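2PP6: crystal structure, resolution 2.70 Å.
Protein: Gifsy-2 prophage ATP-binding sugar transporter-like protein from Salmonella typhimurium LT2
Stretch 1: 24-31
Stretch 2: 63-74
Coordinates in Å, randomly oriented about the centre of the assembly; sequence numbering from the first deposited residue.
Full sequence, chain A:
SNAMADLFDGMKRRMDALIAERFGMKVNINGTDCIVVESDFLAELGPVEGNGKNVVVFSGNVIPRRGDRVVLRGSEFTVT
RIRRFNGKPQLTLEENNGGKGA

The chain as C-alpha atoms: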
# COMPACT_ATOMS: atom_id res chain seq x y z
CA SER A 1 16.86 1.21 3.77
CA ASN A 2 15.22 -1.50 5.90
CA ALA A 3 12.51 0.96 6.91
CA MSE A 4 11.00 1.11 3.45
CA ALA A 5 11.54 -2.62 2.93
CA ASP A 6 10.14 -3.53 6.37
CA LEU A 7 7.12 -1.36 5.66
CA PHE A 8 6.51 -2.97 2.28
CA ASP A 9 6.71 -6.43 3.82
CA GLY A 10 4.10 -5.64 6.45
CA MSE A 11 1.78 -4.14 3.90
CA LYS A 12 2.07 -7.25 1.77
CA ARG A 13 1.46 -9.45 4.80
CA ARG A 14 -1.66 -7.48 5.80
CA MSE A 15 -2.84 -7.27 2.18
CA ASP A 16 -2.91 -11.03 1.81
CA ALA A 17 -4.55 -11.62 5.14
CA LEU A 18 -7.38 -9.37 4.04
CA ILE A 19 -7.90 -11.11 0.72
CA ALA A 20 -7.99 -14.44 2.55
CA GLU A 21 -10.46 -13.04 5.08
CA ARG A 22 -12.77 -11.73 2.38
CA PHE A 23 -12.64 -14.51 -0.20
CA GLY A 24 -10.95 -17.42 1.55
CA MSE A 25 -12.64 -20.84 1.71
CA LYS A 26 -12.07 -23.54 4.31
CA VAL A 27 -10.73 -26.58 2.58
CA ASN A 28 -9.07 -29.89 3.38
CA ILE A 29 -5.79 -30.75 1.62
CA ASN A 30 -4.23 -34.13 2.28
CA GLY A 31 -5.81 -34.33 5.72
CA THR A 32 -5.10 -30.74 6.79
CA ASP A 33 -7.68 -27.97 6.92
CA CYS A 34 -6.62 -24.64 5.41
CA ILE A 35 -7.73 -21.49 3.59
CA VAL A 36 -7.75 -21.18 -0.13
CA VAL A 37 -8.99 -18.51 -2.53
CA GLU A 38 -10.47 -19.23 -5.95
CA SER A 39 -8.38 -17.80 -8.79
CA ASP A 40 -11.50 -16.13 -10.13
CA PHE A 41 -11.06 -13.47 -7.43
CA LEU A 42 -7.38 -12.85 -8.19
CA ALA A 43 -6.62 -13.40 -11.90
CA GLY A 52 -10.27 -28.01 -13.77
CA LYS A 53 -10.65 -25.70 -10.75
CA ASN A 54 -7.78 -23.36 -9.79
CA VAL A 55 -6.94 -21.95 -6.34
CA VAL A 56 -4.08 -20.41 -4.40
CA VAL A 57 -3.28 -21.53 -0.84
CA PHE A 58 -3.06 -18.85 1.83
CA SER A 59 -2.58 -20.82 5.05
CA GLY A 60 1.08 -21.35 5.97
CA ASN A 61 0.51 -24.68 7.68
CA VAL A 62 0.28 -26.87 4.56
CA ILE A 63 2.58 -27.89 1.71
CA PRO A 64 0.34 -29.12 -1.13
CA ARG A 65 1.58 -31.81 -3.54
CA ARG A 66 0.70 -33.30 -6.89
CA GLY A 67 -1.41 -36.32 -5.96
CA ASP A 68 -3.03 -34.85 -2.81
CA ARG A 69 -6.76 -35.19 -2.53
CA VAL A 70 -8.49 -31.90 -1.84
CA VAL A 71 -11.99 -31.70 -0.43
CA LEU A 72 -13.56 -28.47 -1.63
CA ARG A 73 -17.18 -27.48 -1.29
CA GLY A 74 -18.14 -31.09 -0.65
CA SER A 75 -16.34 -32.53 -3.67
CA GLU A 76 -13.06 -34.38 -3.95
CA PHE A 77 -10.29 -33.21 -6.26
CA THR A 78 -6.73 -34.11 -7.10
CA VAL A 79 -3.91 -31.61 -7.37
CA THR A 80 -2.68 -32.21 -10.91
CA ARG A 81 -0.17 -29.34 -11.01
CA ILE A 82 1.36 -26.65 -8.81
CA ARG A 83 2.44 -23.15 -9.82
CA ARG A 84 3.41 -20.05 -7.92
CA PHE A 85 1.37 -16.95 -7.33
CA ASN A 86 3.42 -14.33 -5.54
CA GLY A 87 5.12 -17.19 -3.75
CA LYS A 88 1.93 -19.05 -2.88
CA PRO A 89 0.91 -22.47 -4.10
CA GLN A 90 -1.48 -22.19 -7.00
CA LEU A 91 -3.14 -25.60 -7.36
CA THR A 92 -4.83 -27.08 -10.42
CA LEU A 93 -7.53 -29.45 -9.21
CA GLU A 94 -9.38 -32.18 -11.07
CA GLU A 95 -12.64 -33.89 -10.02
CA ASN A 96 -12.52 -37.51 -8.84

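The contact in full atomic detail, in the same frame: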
# COMPACT_ATOMS: atom_id res chain seq x y z
N GLY A 24 -11.39 -16.09 1.19
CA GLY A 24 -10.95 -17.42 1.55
C GLY A 24 -12.03 -18.46 1.83
O GLY A 24 -13.11 -18.15 2.34
N MSE A 25 -11.74 -19.71 1.47
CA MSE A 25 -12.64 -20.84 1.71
C MSE A 25 -11.90 -21.79 2.62
O MSE A 25 -10.67 -21.83 2.62
CB MSE A 25 -12.93 -21.60 0.44
CG MSE A 25 -13.80 -20.91 -0.54
SE MSE A 25 -14.19 -22.20 -1.91
CE MSE A 25 -12.41 -22.40 -2.62
N LYS A 26 -12.65 -22.56 3.40
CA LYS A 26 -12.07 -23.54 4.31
C LYS A 26 -12.03 -24.82 3.51
O LYS A 26 -13.04 -25.28 2.96
CB LYS A 26 -12.94 -23.68 5.55
CG LYS A 26 -12.60 -24.84 6.46
CD LYS A 26 -11.37 -24.57 7.28
CE LYS A 26 -11.70 -24.76 8.75
NZ LYS A 26 -12.30 -26.10 8.99
N VAL A 27 -10.86 -25.42 3.42
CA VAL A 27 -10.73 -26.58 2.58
C VAL A 27 -9.76 -27.59 3.18
O VAL A 27 -8.87 -27.23 3.93
CB VAL A 27 -10.25 -26.10 1.18
CG1 VAL A 27 -8.86 -26.62 0.85
CG2 VAL A 27 -11.27 -26.45 0.15
N ASN A 28 -9.94 -28.86 2.84
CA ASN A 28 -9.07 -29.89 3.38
C ASN A 28 -8.13 -30.40 2.30
O ASN A 28 -8.59 -30.88 1.26
CB ASN A 28 -9.89 -31.04 3.96
CG ASN A 28 -9.05 -32.02 4.75
OD1 ASN A 28 -8.27 -32.80 4.18
ND2 ASN A 28 -9.19 -31.99 6.08
N ILE A 29 -6.83 -30.29 2.55
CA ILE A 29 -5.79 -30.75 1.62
C ILE A 29 -4.95 -31.81 2.30
O ILE A 29 -4.32 -31.56 3.31
CB ILE A 29 -4.87 -29.61 1.20
CG1 ILE A 29 -5.65 -28.59 0.35
CG2 ILE A 29 -3.68 -30.17 0.45
CD1 ILE A 29 -4.80 -27.47 -0.26
N ASN A 30 -4.96 -33.00 1.73
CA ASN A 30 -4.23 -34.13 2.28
C ASN A 30 -4.37 -34.27 3.80
O ASN A 30 -3.39 -34.46 4.51
CB ASN A 30 -2.76 -34.06 1.90
CG ASN A 30 -2.09 -35.39 2.05
OD1 ASN A 30 -2.65 -36.41 1.66
ND2 ASN A 30 -0.88 -35.40 2.60
N GLY A 31 -5.59 -34.17 4.29
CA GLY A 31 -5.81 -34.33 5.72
C GLY A 31 -5.68 -33.10 6.59
O GLY A 31 -5.96 -33.18 7.78
N ILE A 63 1.66 -27.85 2.86
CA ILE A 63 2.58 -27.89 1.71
C ILE A 63 1.91 -28.83 0.72
O ILE A 63 2.15 -30.04 0.72
CB ILE A 63 3.96 -28.49 2.06
CG1 ILE A 63 3.98 -28.97 3.51
CG2 ILE A 63 5.04 -27.45 1.83
CD1 ILE A 63 5.29 -29.59 3.92
N PRO A 64 1.03 -28.29 -0.15
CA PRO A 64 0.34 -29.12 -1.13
C PRO A 64 1.25 -29.85 -2.12
O PRO A 64 2.34 -29.37 -2.44
CB PRO A 64 -0.60 -28.13 -1.81
CG PRO A 64 0.15 -26.84 -1.73
CD PRO A 64 0.68 -26.87 -0.32
N ARG A 65 0.81 -31.01 -2.58
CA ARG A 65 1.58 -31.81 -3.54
C ARG A 65 0.76 -32.41 -4.65
O ARG A 65 -0.44 -32.62 -4.50
CB ARG A 65 2.28 -32.95 -2.81
CG ARG A 65 3.63 -32.55 -2.31
CD ARG A 65 3.88 -33.08 -0.94
NE ARG A 65 5.13 -32.54 -0.41
CZ ARG A 65 5.37 -32.35 0.88
NH1 ARG A 65 4.45 -32.64 1.79
NH2 ARG A 65 6.55 -31.86 1.26
N ARG A 66 1.40 -32.67 -5.79
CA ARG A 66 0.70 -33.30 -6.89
C ARG A 66 0.30 -34.67 -6.33
O ARG A 66 1.12 -35.35 -5.73
CB ARG A 66 1.63 -33.44 -8.10
CG ARG A 66 1.88 -32.14 -8.84
CD ARG A 66 3.35 -31.93 -9.09
NE ARG A 66 3.93 -32.96 -9.95
CZ ARG A 66 5.16 -33.44 -9.81
NH1 ARG A 66 5.95 -32.97 -8.85
NH2 ARG A 66 5.61 -34.37 -10.64
N GLY A 67 -0.96 -35.05 -6.49
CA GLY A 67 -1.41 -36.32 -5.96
C GLY A 67 -2.44 -36.13 -4.87
O GLY A 67 -3.50 -36.79 -4.88
N ASP A 68 -2.14 -35.21 -3.93
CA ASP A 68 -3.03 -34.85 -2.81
C ASP A 68 -4.49 -34.76 -3.19
O ASP A 68 -4.84 -34.24 -4.25
CB ASP A 68 -2.66 -33.49 -2.23
CG ASP A 68 -1.37 -33.51 -1.43
OD1 ASP A 68 -0.79 -34.59 -1.27
OD2 ASP A 68 -0.96 -32.42 -0.97
N ARG A 69 -5.34 -35.28 -2.31
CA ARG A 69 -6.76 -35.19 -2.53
C ARG A 69 -7.16 -33.93 -1.79
O ARG A 69 -6.66 -33.65 -0.69
CB ARG A 69 -7.51 -36.41 -1.98
CG ARG A 69 -7.27 -36.75 -0.52
CD ARG A 69 -8.12 -37.97 -0.16
NE ARG A 69 -7.60 -38.74 0.97
CZ ARG A 69 -8.03 -39.96 1.31
NH1 ARG A 69 -8.99 -40.55 0.61
NH2 ARG A 69 -7.49 -40.59 2.35
N VAL A 70 -8.04 -33.15 -2.41
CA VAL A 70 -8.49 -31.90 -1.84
C VAL A 70 -9.99 -31.90 -1.74
O VAL A 70 -10.66 -32.03 -2.76
CB VAL A 70 -8.08 -30.73 -2.75
CG1 VAL A 70 -8.67 -29.43 -2.22
CG2 VAL A 70 -6.57 -30.67 -2.85
N VAL A 71 -10.54 -31.75 -0.54
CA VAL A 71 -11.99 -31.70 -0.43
C VAL A 71 -12.40 -30.24 -0.46
O VAL A 71 -12.06 -29.47 0.44
CB VAL A 71 -12.51 -32.31 0.86
CG1 VAL A 71 -14.03 -32.19 0.90
CG2 VAL A 71 -12.08 -33.77 0.96
N LEU A 72 -13.14 -29.86 -1.49
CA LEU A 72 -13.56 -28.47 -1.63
C LEU A 72 -15.04 -28.39 -1.94
O LEU A 72 -15.52 -28.99 -2.90
CB LEU A 72 -12.73 -27.81 -2.74
CG LEU A 72 -13.25 -26.56 -3.44
CD1 LEU A 72 -13.68 -25.54 -2.41
CD2 LEU A 72 -12.16 -25.99 -4.31
N ARG A 73 -15.75 -27.64 -1.13
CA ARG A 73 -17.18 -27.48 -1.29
C ARG A 73 -17.95 -28.80 -1.38
O ARG A 73 -18.97 -28.91 -2.05
CB ARG A 73 -17.46 -26.60 -2.50
CG ARG A 73 -17.68 -25.18 -2.08
CD ARG A 73 -17.67 -24.21 -3.23
NE ARG A 73 -18.02 -22.87 -2.75
CZ ARG A 73 -17.91 -21.76 -3.47
NH1 ARG A 73 -17.45 -21.83 -4.71
NH2 ARG A 73 -18.27 -20.60 -2.95
N GLY A 74 -17.46 -29.81 -0.67
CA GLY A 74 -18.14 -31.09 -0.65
C GLY A 74 -17.68 -32.07 -1.70
O GLY A 74 -18.09 -33.22 -1.69
O HOH W 1 -15.00 -25.63 1.13
O HOH W 2 -7.73 -34.27 1.81

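Antiparallel pairing of strand 25-29 with strand 69-72, which run at 159° with axes approaching to 4.8 Å; the two stretches bury 546 Å² between them. Ile63 stands clear of stretch 1, its side chain directed away. Pro64, buried, offers its ring to Ile29, with Pro64 CB 4.3 Å from Ile29 CG2. Arg65 to Gly67 form a turn that makes no contact with stretch 1; Gly67 adopts phi/psi of 115/-48, where a CB would jam against the preceding carbonyl O. Asp68 closes this turn twice: Asp68 N donates to Arg65 O (3.2 Å), and Arg65 N donates to Asp68 OD2 (2.8 Å). The carboxylate, thus held, lies beside stretch 1, with Asp68 OD2 3.8 Å from Ile29 CG2 and Asp68 OD1 3.7 Å from Asn30 CG. At Arg69 the backbone takes over, as the carbonyl accepts a nearly straight hydrogen bond from Asn30 N to Arg69 O (3.0 Å, 171°). Water 2 donates to the same Arg69 O and to Asn28 OD1, each at 2.8 Å, linking a side chain of one strand to the backbone of the other. Val70 and Ile29 form a non-hydrogen-bonded pair with CA atoms 4.5 Å apart; their side chains share one face of the sheet, Val70 CG2 meeting Ile29 CG1 at 3.9 Å. Val70 CA also makes a CA-H...O contact with Asn28 O (3.3 Å). Val71 and Asn28 are the hydrogen-bonded pair: Val71 N donates to Asn28 O at 2.8 Å, and Asn28 N to Val71 O at 3.3 Å. Their side chains occupy the opposite face. Leu72 packs its CB against Val27 CG2 (3.5 Å) and its CD1 against CE of selenomethionine Met25 (3.4 Å). Arg73 receives Met25 SE over one guanidinium face (SE to Arg73 NE, 4.0 Å), while water 1 bridges Arg73 N (3.1 Å) and Lys26 O (2.7 Å). Gly74 lies beyond the contact.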